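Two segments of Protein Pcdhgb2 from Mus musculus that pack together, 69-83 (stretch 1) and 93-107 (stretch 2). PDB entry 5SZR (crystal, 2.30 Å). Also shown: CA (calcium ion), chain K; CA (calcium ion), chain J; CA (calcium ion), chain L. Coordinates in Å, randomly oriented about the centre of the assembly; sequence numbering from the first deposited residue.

Stretch 1 (69-83) NLDFETAKSYTLNVE
Stretch 2, residues 93-107: HCSIQVKILDENDCV

Residues 77-83 and 93-101 form neighbouring antiparallel strands. Their N-to-C directions make an angle of 161°, and their axes approach to 4.6 Å. The register is fixed by seven consecutive pairs, from Ser77 with Lys99 to Glu83 with His93; the CA atoms of Asn81 and Ser95 are 4.4 Å apart, those of Val82 and Cys94 5.5 Å. Hydrogen-bonded pairs alternate with non-hydrogen-bonded ones. In each of the former the two backbones bond reciprocally: Tyr78 N to Val98 O is 2.8 Å and Val98 N to Tyr78 O 2.7 Å; Leu80 N to Ile96 O is 3.0 Å and Ile96 N to Leu80 O 2.7 Å; Val82 N to Cys94 O is 2.9 Å and Cys94 N to Val82 O 3.0 Å. Angles at hydrogen of 152-175° support all six assignments. Backbone phi/psi values are extended, for example -114/119 at Leu80 and -99/117 at Val98.

Ile100 covers the most surface, 124 Å² of a total of 1001 Å² summed over both stretches. Its backbone extends the ladder beyond the paired residues, with Ile100 N donating to Lys76 O at 2.9 Å and 153°. Its CA-to-CB bond points toward stretch 1, and the side chain (chi1 m, chi2 m) makes van der Waals contact with three apolar groups: Ile100 CD1 lies 4.0 Å from Leu70 CD1 and 3.9 Å from Tyr78 CE2, at the edge of the tyrosine ring, while Ile100 CG2 lies 4.1 Å from Phe72 CB. Tyr78 itself (chi1 m, chi2 -87°) packs its CB 4.1 Å from Val98 CB.

Phe72, next at 81 Å², precedes the strand, in a segment with helical phi/psi (-59/-32) but no regular helical bonding. With chi1 t and chi2 88°, its ring receives Asp102 CB (chi1 t, chi2 44°) over one face, 3.5 Å from the centroid and 11° off the normal, a CH-pi contact. Ile100 O approaches the ring edge, 3.6 Å from Phe72 CE1.

Val82, third at 69 Å² (chi1 t), shares its sheet face with Tyr78, Leu80, Cys94, Ile96 and Val98. Apolar packing joins Val82 CG2 to Ile96 CD1 at 4.2 Å and Val82 CB to Cys94 SG at 4.3 Å. Leu80 (m, p) continues this layer: Leu80 CB is 4.1 Å from Ile96 CB, and Leu80 CD1 3.9 Å from Val98 CG2. The other face is more polar. There Ser95 OG (chi1 m) donates a very short 2.5 Å hydrogen bond to Asn81 OD1 (chi1 m, chi2 -49°). Glu83 meets His93 through its aliphatic CG, 3.6 Å from His93 CD2, in packing rather than a salt bridge.

Beyond the sheet, calcium joins the stretches through carboxylate oxygens and one backbone carbonyl. The chain K ion binds Glu73 OE1 (2.6 Å) and OE2 (2.5 Å), Asp102 OD1 (2.6 Å), Glu103 O (2.5 Å) and Asp105 OD1 (2.4 Å), with two further ligands elsewhere in the structure. The chain J ion takes Asp71 OD1, Glu73 OE1 and Asp105 OD2, each at 2.4 Å, plus two waters and one ligand elsewhere. Glu73 (m, p, chi3 48°) and Asp105 (chi1 p) thus serve both ions. Shared metal coordination accounts for the 3.4 Å approach of Glu73 OE2 to Asp102 OD1, where like charges would otherwise repel.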

ATOM      1  N   ASN A  69     -47.593  17.160 -34.603  1.00 75.17           N
ATOM      2  CA  ASN A  69     -46.177  17.022 -34.902  1.00 71.80           C
ATOM      3  C   ASN A  69     -45.918  15.776 -35.734  1.00 65.97           C
ATOM      4  O   ASN A  69     -46.644  14.782 -35.650  1.00 65.30           O
ATOM      5  CB  ASN A  69     -45.357  16.978 -33.613  1.00 74.19           C
ATOM      6  CG  ASN A  69     -45.335  18.308 -32.902  1.00 77.11           C
ATOM      7  OD1 ASN A  69     -46.113  18.545 -31.980  1.00 81.64           O
ATOM      8  ND2 ASN A  69     -44.447  19.196 -33.341  1.00 77.00           N
ATOM      9  N   LEU A  70     -44.880  15.846 -36.554  1.00 62.26           N
ATOM     10  CA  LEU A  70     -44.461  14.703 -37.345  1.00 61.32           C
ATOM     11  C   LEU A  70     -43.393  13.909 -36.592  1.00 65.50           C
ATOM     12  O   LEU A  70     -42.904  14.317 -35.532  1.00 67.82           O
ATOM     13  CB  LEU A  70     -43.952  15.158 -38.713  1.00 58.69           C
ATOM     14  CG  LEU A  70     -44.949  15.987 -39.539  1.00 56.81           C
ATOM     15  CD1 LEU A  70     -44.401  16.343 -40.920  1.00 52.49           C
ATOM     16  CD2 LEU A  70     -46.278  15.259 -39.668  1.00 56.05           C
ATOM     17  N   ASP A  71     -43.046  12.747 -37.149  1.00 65.61           N
ATOM     18  CA  ASP A  71     -42.010  11.892 -36.580  1.00 67.98           C
ATOM     19  C   ASP A  71     -41.621  10.830 -37.603  1.00 66.23           C
ATOM     20  O   ASP A  71     -42.368   9.872 -37.827  1.00 64.17           O
ATOM     21  CB  ASP A  71     -42.481  11.243 -35.275  1.00 69.07           C
ATOM     22  CG  ASP A  71     -41.439  10.327 -34.657  1.00 75.27           C
ATOM     23  OD1 ASP A  71     -40.245  10.447 -34.991  1.00 75.51           O
ATOM     24  OD2 ASP A  71     -41.823   9.483 -33.817  1.00 80.00           O
ATOM     25  N   PHE A  72     -40.454  11.004 -38.231  1.00 66.57           N
ATOM     26  CA  PHE A  72     -39.990  10.063 -39.249  1.00 65.78           C
ATOM     27  C   PHE A  72     -39.856   8.653 -38.690  1.00 69.75           C
ATOM     28  O   PHE A  72     -40.065   7.675 -39.414  1.00 70.11           O
ATOM     29  CB  PHE A  72     -38.658  10.546 -39.817  1.00 67.16           C
ATOM     30  CG  PHE A  72     -38.056   9.624 -40.842  1.00 69.72           C
ATOM     31  CD1 PHE A  72     -38.387   9.750 -42.182  1.00 67.38           C
ATOM     32  CD2 PHE A  72     -37.140   8.648 -40.471  1.00 75.23           C
ATOM     33  CE1 PHE A  72     -37.829   8.914 -43.128  1.00 67.65           C
ATOM     34  CE2 PHE A  72     -36.582   7.807 -41.416  1.00 75.65           C
ATOM     35  CZ  PHE A  72     -36.924   7.941 -42.747  1.00 70.29           C
ATOM     36  N   GLU A  73     -39.511   8.528 -37.410  1.00 73.23           N
ATOM     37  CA  GLU A  73     -39.347   7.212 -36.812  1.00 78.45           C
ATOM     38  C   GLU A  73     -40.678   6.482 -36.659  1.00 79.28           C
ATOM     39  O   GLU A  73     -40.683   5.252 -36.540  1.00 84.63           O
ATOM     40  CB  GLU A  73     -38.642   7.339 -35.455  1.00 82.76           C
ATOM     41  CG  GLU A  73     -37.123   7.558 -35.537  1.00 84.76           C
ATOM     42  CD  GLU A  73     -36.725   8.828 -36.289  1.00 82.81           C
ATOM     43  OE1 GLU A  73     -37.296   9.901 -36.008  1.00 76.26           O
ATOM     44  OE2 GLU A  73     -35.835   8.748 -37.164  1.00 82.78           O
ATOM     45  N   THR A  74     -41.798   7.208 -36.664  1.00 73.52           N
ATOM     46  CA  THR A  74     -43.128   6.621 -36.560  1.00 72.93           C
ATOM     47  C   THR A  74     -43.791   6.419 -37.921  1.00 68.29           C
ATOM     48  O   THR A  74     -44.419   5.381 -38.155  1.00 66.06           O
ATOM     49  CB  THR A  74     -44.029   7.505 -35.689  1.00 74.51           C
ATOM     50  OG1 THR A  74     -43.420   7.698 -34.410  1.00 80.79           O
ATOM     51  CG2 THR A  74     -45.392   6.858 -35.495  1.00 74.61           C
ATOM     52  N   ALA A  75     -43.666   7.386 -38.826  1.00 61.08           N
ATOM     53  CA  ALA A  75     -44.246   7.258 -40.156  1.00 69.76           C
ATOM     54  C   ALA A  75     -43.367   7.999 -41.149  1.00 67.08           C
ATOM     55  O   ALA A  75     -43.092   9.190 -40.968  1.00 66.10           O
ATOM     56  CB  ALA A  75     -45.678   7.802 -40.191  1.00 55.79           C
ATOM     57  N   LYS A  76     -42.933   7.295 -42.193  1.00 66.21           N
ATOM     58  CA  LYS A  76     -42.089   7.886 -43.222  1.00 64.23           C
ATOM     59  C   LYS A  76     -42.874   8.502 -44.375  1.00 63.76           C
ATOM     60  O   LYS A  76     -42.288   9.249 -45.167  1.00 62.88           O
ATOM     61  CB  LYS A  76     -41.121   6.836 -43.776  1.00 63.56           C
ATOM     62  CG  LYS A  76     -40.173   6.269 -42.743  1.00 67.42           C
ATOM     63  CD  LYS A  76     -39.243   5.242 -43.361  1.00 69.85           C
ATOM     64  CE  LYS A  76     -38.481   4.484 -42.300  1.00 74.50           C
ATOM     65  NZ  LYS A  76     -37.837   3.267 -42.868  1.00 77.89           N
ATOM     66  N   SER A  77     -44.170   8.218 -44.494  1.00 64.68           N
ATOM     67  CA  SER A  77     -44.933   8.728 -45.626  1.00 66.24           C
ATOM     68  C   SER A  77     -46.420   8.698 -45.304  1.00 64.78           C
ATOM     69  O   SER A  77     -46.881   7.916 -44.468  1.00 67.73           O
ATOM     70  CB  SER A  77     -44.651   7.926 -46.903  1.00 66.11           C
ATOM     71  OG  SER A  77     -45.067   6.580 -46.761  1.00 69.76           O
ATOM     72  N   TYR A  78     -47.163   9.565 -45.987  1.00 62.23           N
ATOM     73  CA  TYR A  78     -48.612   9.641 -45.867  1.00 61.59           C
ATOM     74  C   TYR A  78     -49.240   9.714 -47.251  1.00 61.07           C
ATOM     75  O   TYR A  78     -48.731  10.404 -48.142  1.00 60.10           O
ATOM     76  CB  TYR A  78     -49.054  10.861 -45.049  1.00 59.67           C
ATOM     77  CG  TYR A  78     -48.573  10.872 -43.614  1.00 57.60           C
ATOM     78  CD1 TYR A  78     -49.304  10.250 -42.613  1.00 59.69           C
ATOM     79  CD2 TYR A  78     -47.400  11.527 -43.261  1.00 54.86           C
ATOM     80  CE1 TYR A  78     -48.866  10.265 -41.292  1.00 63.03           C
ATOM     81  CE2 TYR A  78     -46.959  11.552 -41.953  1.00 58.34           C
ATOM     82  CZ  TYR A  78     -47.694  10.918 -40.973  1.00 60.69           C
ATOM     83  OH  TYR A  78     -47.260  10.944 -39.672  1.00 60.25           O
ATOM     84  N   THR A  79     -50.356   9.007 -47.419  1.00 60.27           N
ATOM     85  CA  THR A  79     -51.130   9.009 -48.653  1.00 56.32           C
ATOM     86  C   THR A  79     -52.446   9.729 -48.396  1.00 57.09           C
ATOM     87  O   THR A  79     -53.252   9.284 -47.570  1.00 57.07           O
ATOM     88  CB  THR A  79     -51.379   7.584 -49.150  1.00 55.20           C
ATOM     89  OG1 THR A  79     -50.166   7.044 -49.688  1.00 54.13           O
ATOM     90  CG2 THR A  79     -52.447   7.571 -50.228  1.00 55.65           C
ATOM     91  N   LEU A  80     -52.658  10.838 -49.097  1.00 56.54           N
ATOM     92  CA  LEU A  80     -53.833  11.680 -48.919  1.00 57.97           C
ATOM     93  C   LEU A  80     -54.674  11.635 -50.189  1.00 61.46           C
ATOM     94  O   LEU A  80     -54.200  12.016 -51.266  1.00 63.11           O
ATOM     95  CB  LEU A  80     -53.433  13.119 -48.588  1.00 56.70           C
ATOM     96  CG  LEU A  80     -53.028  13.467 -47.151  1.00 57.35           C
ATOM     97  CD1 LEU A  80     -51.723  12.793 -46.745  1.00 56.01           C
ATOM     98  CD2 LEU A  80     -52.927  14.981 -46.974  1.00 56.26           C
ATOM     99  N   ASN A  81     -55.910  11.166 -50.064  1.00 62.40           N
ATOM    100  CA  ASN A  81     -56.872  11.183 -51.158  1.00 64.02           C
ATOM    101  C   ASN A  81     -57.912  12.249 -50.849  1.00 66.26           C
ATOM    102  O   ASN A  81     -58.533  12.220 -49.781  1.00 66.47           O
ATOM    103  CB  ASN A  81     -57.529   9.816 -51.336  1.00 64.08           C
ATOM    104  CG  ASN A  81     -56.517   8.704 -51.510  1.00 64.06           C
ATOM    105  OD1 ASN A  81     -55.593   8.807 -52.318  1.00 62.73           O
ATOM    106  ND2 ASN A  81     -56.681   7.631 -50.744  1.00 66.44           N
ATOM    107  N   VAL A  82     -58.091  13.190 -51.773  1.00 66.78           N
ATOM    108  CA  VAL A  82     -59.019  14.301 -51.604  1.00 67.79           C
ATOM    109  C   VAL A  82     -60.134  14.171 -52.632  1.00 72.10           C
ATOM    110  O   VAL A  82     -59.884  13.870 -53.805  1.00 73.25           O
ATOM    111  CB  VAL A  82     -58.307  15.661 -51.729  1.00 65.32           C
ATOM    112  CG1 VAL A  82     -59.312  16.800 -51.696  1.00 67.37           C
ATOM    113  CG2 VAL A  82     -57.287  15.827 -50.609  1.00 64.24           C
ATOM    114  N   GLU A  83     -61.364  14.396 -52.185  1.00 74.92           N
ATOM    115  CA  GLU A  83     -62.545  14.334 -53.034  1.00 79.93           C
ATOM    116  C   GLU A  83     -63.142  15.731 -53.146  1.00 83.65           C
ATOM    117  O   GLU A  83     -63.448  16.361 -52.128  1.00 84.86           O
ATOM    118  CB  GLU A  83     -63.569  13.354 -52.464  1.00 83.78           C
ATOM    119  CG  GLU A  83     -64.823  13.226 -53.298  1.00 90.68           C
ATOM    120  CD  GLU A  83     -65.998  12.721 -52.490  1.00 96.96           C
ATOM    121  OE1 GLU A  83     -66.044  12.999 -51.272  1.00 97.06           O
ATOM    122  OE2 GLU A  83     -66.872  12.046 -53.074  1.00101.81           O
ATOM    123  N   HIS A  93     -61.467  13.273 -57.847  1.00 79.19           N
ATOM    124  CA  HIS A  93     -60.515  12.880 -56.819  1.00 75.60           C
ATOM    125  C   HIS A  93     -59.091  13.153 -57.278  1.00 69.80           C
ATOM    126  O   HIS A  93     -58.793  13.150 -58.477  1.00 69.98           O
ATOM    127  CB  HIS A  93     -60.651  11.395 -56.462  1.00 80.28           C
ATOM    128  CG  HIS A  93     -62.062  10.948 -56.248  1.00 87.23           C
ATOM    129  ND1 HIS A  93     -62.863  10.500 -57.276  1.00 92.22           N
ATOM    130  CD2 HIS A  93     -62.816  10.880 -55.125  1.00 90.13           C
ATOM    131  CE1 HIS A  93     -64.051  10.175 -56.796  1.00 96.30           C
ATOM    132  NE2 HIS A  93     -64.048  10.397 -55.493  1.00 95.26           N
ATOM    133  N   CYS A  94     -58.216  13.391 -56.304  1.00 64.86           N
ATOM    134  CA  CYS A  94     -56.783  13.449 -56.546  1.00 62.78           C
ATOM    135  C   CYS A  94     -56.067  12.931 -55.308  1.00 58.96           C
ATOM    136  O   CYS A  94     -56.639  12.875 -54.215  1.00 59.56           O
ATOM    137  CB  CYS A  94     -56.314  14.866 -56.885  1.00 63.91           C
ATOM    138  SG  CYS A  94     -56.159  15.954 -55.457  1.00 63.72           S
ATOM    139  N   SER A  95     -54.806  12.547 -55.486  1.00 55.01           N
ATOM    140  CA  SER A  95     -54.003  12.000 -54.403  1.00 55.46           C
ATOM    141  C   SER A  95     -52.753  12.842 -54.189  1.00 57.29           C
ATOM    142  O   SER A  95     -52.208  13.430 -55.130  1.00 59.13           O
ATOM    143  CB  SER A  95     -53.606  10.544 -54.672  1.00 52.01           C
ATOM    144  OG  SER A  95     -54.709   9.677 -54.485  1.00 52.70           O
ATOM    145  N   ILE A  96     -52.309  12.895 -52.938  1.00 53.80           N
ATOM    146  CA  ILE A  96     -51.138  13.664 -52.537  1.00 54.17           C
ATOM    147  C   ILE A  96     -50.265  12.749 -51.692  1.00 54.60           C
ATOM    148  O   ILE A  96     -50.632  12.404 -50.563  1.00 55.44           O
ATOM    149  CB  ILE A  96     -51.517  14.927 -51.757  1.00 55.39           C
ATOM    150  CG1 ILE A  96     -52.406  15.819 -52.620  1.00 59.34           C
ATOM    151  CG2 ILE A  96     -50.266  15.674 -51.312  1.00 53.46           C
ATOM    152  CD1 ILE A  96     -53.315  16.693 -51.828  1.00 61.35           C
ATOM    153  N   GLN A  97     -49.120  12.351 -52.235  1.00 53.65           N
ATOM    154  CA  GLN A  97     -48.200  11.457 -51.543  1.00 55.15           C
ATOM    155  C   GLN A  97     -47.178  12.304 -50.797  1.00 56.42           C
ATOM    156  O   GLN A  97     -46.350  12.982 -51.418  1.00 57.81           O
ATOM    157  CB  GLN A  97     -47.534  10.506 -52.530  1.00 54.94           C
ATOM    158  CG  GLN A  97     -48.515   9.529 -53.137  1.00 58.31           C
ATOM    159  CD  GLN A  97     -47.862   8.556 -54.081  1.00 63.02           C
ATOM    160  OE1 GLN A  97     -46.918   7.854 -53.715  1.00 68.66           O
ATOM    161  NE2 GLN A  97     -48.363   8.504 -55.307  1.00 61.81           N
ATOM    162  N   VAL A  98     -47.248  12.275 -49.470  1.00 53.98           N
ATOM    163  CA  VAL A  98     -46.427  13.119 -48.611  1.00 54.04           C
ATOM    164  C   VAL A  98     -45.250  12.294 -48.117  1.00 57.17           C
ATOM    165  O   VAL A  98     -45.428  11.298 -47.403  1.00 57.99           O
ATOM    166  CB  VAL A  98     -47.239  13.682 -47.435  1.00 53.69           C
ATOM    167  CG1 VAL A  98     -46.343  14.501 -46.521  1.00 54.04           C
ATOM    168  CG2 VAL A  98     -48.398  14.527 -47.949  1.00 51.87           C
ATOM    169  N   LYS A  99     -44.048  12.708 -48.499  1.00 57.50           N
ATOM    170  CA  LYS A  99     -42.818  12.051 -48.087  1.00 59.24           C
ATOM    171  C   LYS A  99     -42.229  12.803 -46.901  1.00 58.76           C
ATOM    172  O   LYS A  99     -42.178  14.037 -46.903  1.00 55.40           O
ATOM    173  CB  LYS A  99     -41.827  12.000 -49.249  1.00 61.77           C
ATOM    174  CG  LYS A  99     -40.443  11.529 -48.872  1.00 68.31           C
ATOM    175  CD  LYS A  99     -39.533  11.496 -50.090  1.00 71.65           C
ATOM    176  CE  LYS A  99     -38.111  11.121 -49.697  1.00 75.78           C
ATOM    177  NZ  LYS A  99     -37.190  11.087 -50.867  1.00 77.25           N
ATOM    178  N   ILE A 100     -41.810  12.063 -45.879  1.00 61.51           N
ATOM    179  CA  ILE A 100     -41.224  12.650 -44.680  1.00 60.47           C
ATOM    180  C   ILE A 100     -39.715  12.491 -44.756  1.00 62.83           C
ATOM    181  O   ILE A 100     -39.207  11.454 -45.206  1.00 63.82           O
ATOM    182  CB  ILE A 100     -41.795  12.000 -43.406  1.00 62.44           C
ATOM    183  CG1 ILE A 100     -43.322  12.040 -43.431  1.00 60.63           C
ATOM    184  CG2 ILE A 100     -41.263  12.697 -42.154  1.00 64.09           C
ATOM    185  CD1 ILE A 100     -43.899  13.434 -43.587  1.00 60.04           C
ATOM    186  N   LEU A 101     -38.993  13.526 -44.337  1.00 65.74           N
ATOM    187  CA  LEU A 101     -37.538  13.521 -44.346  1.00 68.41           C
ATOM    188  C   LEU A 101     -37.005  13.294 -42.939  1.00 72.09           C
ATOM    189  O   LEU A 101     -37.511  13.864 -41.968  1.00 73.01           O
ATOM    190  CB  LEU A 101     -36.992  14.832 -44.913  1.00 68.01           C
ATOM    191  CG  LEU A 101     -37.291  15.030 -46.399  1.00 65.49           C
ATOM    192  CD1 LEU A 101     -36.780  16.376 -46.882  1.00 67.33           C
ATOM    193  CD2 LEU A 101     -36.687  13.893 -47.208  1.00 65.26           C
ATOM    194  N   ASP A 102     -35.980  12.456 -42.837  1.00 74.37           N
ATOM    195  CA  ASP A 102     -35.393  12.122 -41.549  1.00 76.18           C
ATOM    196  C   ASP A 102     -34.485  13.247 -41.069  1.00 78.44           C
ATOM    197  O   ASP A 102     -33.597  13.694 -41.800  1.00 80.45           O
ATOM    198  CB  ASP A 102     -34.603  10.818 -41.651  1.00 77.89           C
ATOM    199  CG  ASP A 102     -33.720  10.574 -40.441  1.00 81.35           C
ATOM    200  OD1 ASP A 102     -34.193  10.776 -39.303  1.00 75.33           O
ATOM    201  OD2 ASP A 102     -32.547  10.189 -40.636  1.00 77.66           O
ATOM    202  N   GLU A 103     -34.711  13.698 -39.838  1.00 77.84           N
ATOM    203  CA  GLU A 103     -33.825  14.622 -39.149  1.00 78.32           C
ATOM    204  C   GLU A 103     -33.134  13.900 -38.001  1.00 82.64           C
ATOM    205  O   GLU A 103     -33.619  12.887 -37.490  1.00 82.30           O
ATOM    206  CB  GLU A 103     -34.586  15.837 -38.607  1.00 78.73           C
ATOM    207  CG  GLU A 103     -35.348  16.634 -39.661  1.00 77.97           C
ATOM    208  CD  GLU A 103     -34.431  17.385 -40.608  1.00 78.27           C
ATOM    209  OE1 GLU A 103     -34.716  17.405 -41.828  1.00 70.94           O
ATOM    210  OE2 GLU A 103     -33.423  17.952 -40.129  1.00 83.66           O
ATOM    211  N   ASN A 104     -31.988  14.441 -37.598  1.00 82.51           N
ATOM    212  CA  ASN A 104     -31.200  13.887 -36.501  1.00 81.30           C
ATOM    213  C   ASN A 104     -31.807  14.371 -35.191  1.00 80.04           C
ATOM    214  O   ASN A 104     -31.407  15.395 -34.636  1.00 83.40           O
ATOM    215  CB  ASN A 104     -29.741  14.300 -36.636  1.00 84.05           C
ATOM    216  CG  ASN A 104     -28.835  13.578 -35.663  1.00 84.84           C
ATOM    217  OD1 ASN A 104     -29.242  12.623 -35.003  1.00 84.35           O
ATOM    218  ND2 ASN A 104     -27.589  14.028 -35.577  1.00 86.78           N
ATOM    219  N   ASP A 105     -32.796  13.628 -34.687  1.00 75.65           N
ATOM    220  CA  ASP A 105     -33.441  13.978 -33.428  1.00 76.04           C
ATOM    221  C   ASP A 105     -33.448  12.830 -32.422  1.00 74.00           C
ATOM    222  O   ASP A 105     -34.149  12.920 -31.409  1.00 73.35           O
ATOM    223  CB  ASP A 105     -34.872  14.480 -33.669  1.00 76.67           C
ATOM    224  CG  ASP A 105     -35.753  13.454 -34.363  1.00 77.65           C
ATOM    225  OD1 ASP A 105     -35.219  12.487 -34.941  1.00 73.77           O
ATOM    226  OD2 ASP A 105     -36.989  13.624 -34.340  1.00 75.59           O
ATOM    227  N   CYS A 106     -32.684  11.765 -32.663  1.00 71.64           N
ATOM    228  CA  CYS A 106     -32.585  10.638 -31.742  1.00 70.92           C
ATOM    229  C   CYS A 106     -31.138  10.497 -31.291  1.00 72.60           C
ATOM    230  O   CYS A 106     -30.237  10.335 -32.122  1.00 72.11           O
ATOM    231  CB  CYS A 106     -33.077   9.341 -32.390  1.00 70.49           C
ATOM    232  SG  CYS A 106     -34.873   9.269 -32.630  1.00 73.58           S
ATOM    233  N   VAL A 107     -30.926  10.550 -29.981  1.00 73.73           N
ATOM    234  CA  VAL A 107     -29.578  10.482 -29.404  1.00 75.28           C
ATOM    235  C   VAL A 107     -29.055   9.054 -29.512  1.00 71.89           C
ATOM    236  O   VAL A 107     -29.850   8.100 -29.415  1.00 64.96           O
ATOM    237  CB  VAL A 107     -29.610  10.954 -27.945  1.00 78.42           C
ATOM    238  CG1 VAL A 107     -28.251  10.809 -27.273  1.00 68.78           C
ATOM    239  CG2 VAL A 107     -30.088  12.401 -27.874  1.00 80.98           C
TER
HETATM  240 CA    CA K 708     -35.224  11.103 -36.902  1.00 62.89          CA
HETATM  241 CA    CA J 707     -38.257  11.704 -34.827  1.00 61.99          CA
HETATM  242 CA    CA L 709     -29.032  10.231 -34.257  1.00 63.32          CA
HETATM  243  O   HOH W   1     -38.058  10.534 -32.354  1.00 51.15           O
HETATM  244  O   HOH W   2     -39.643  13.281 -33.836  1.00 45.10           O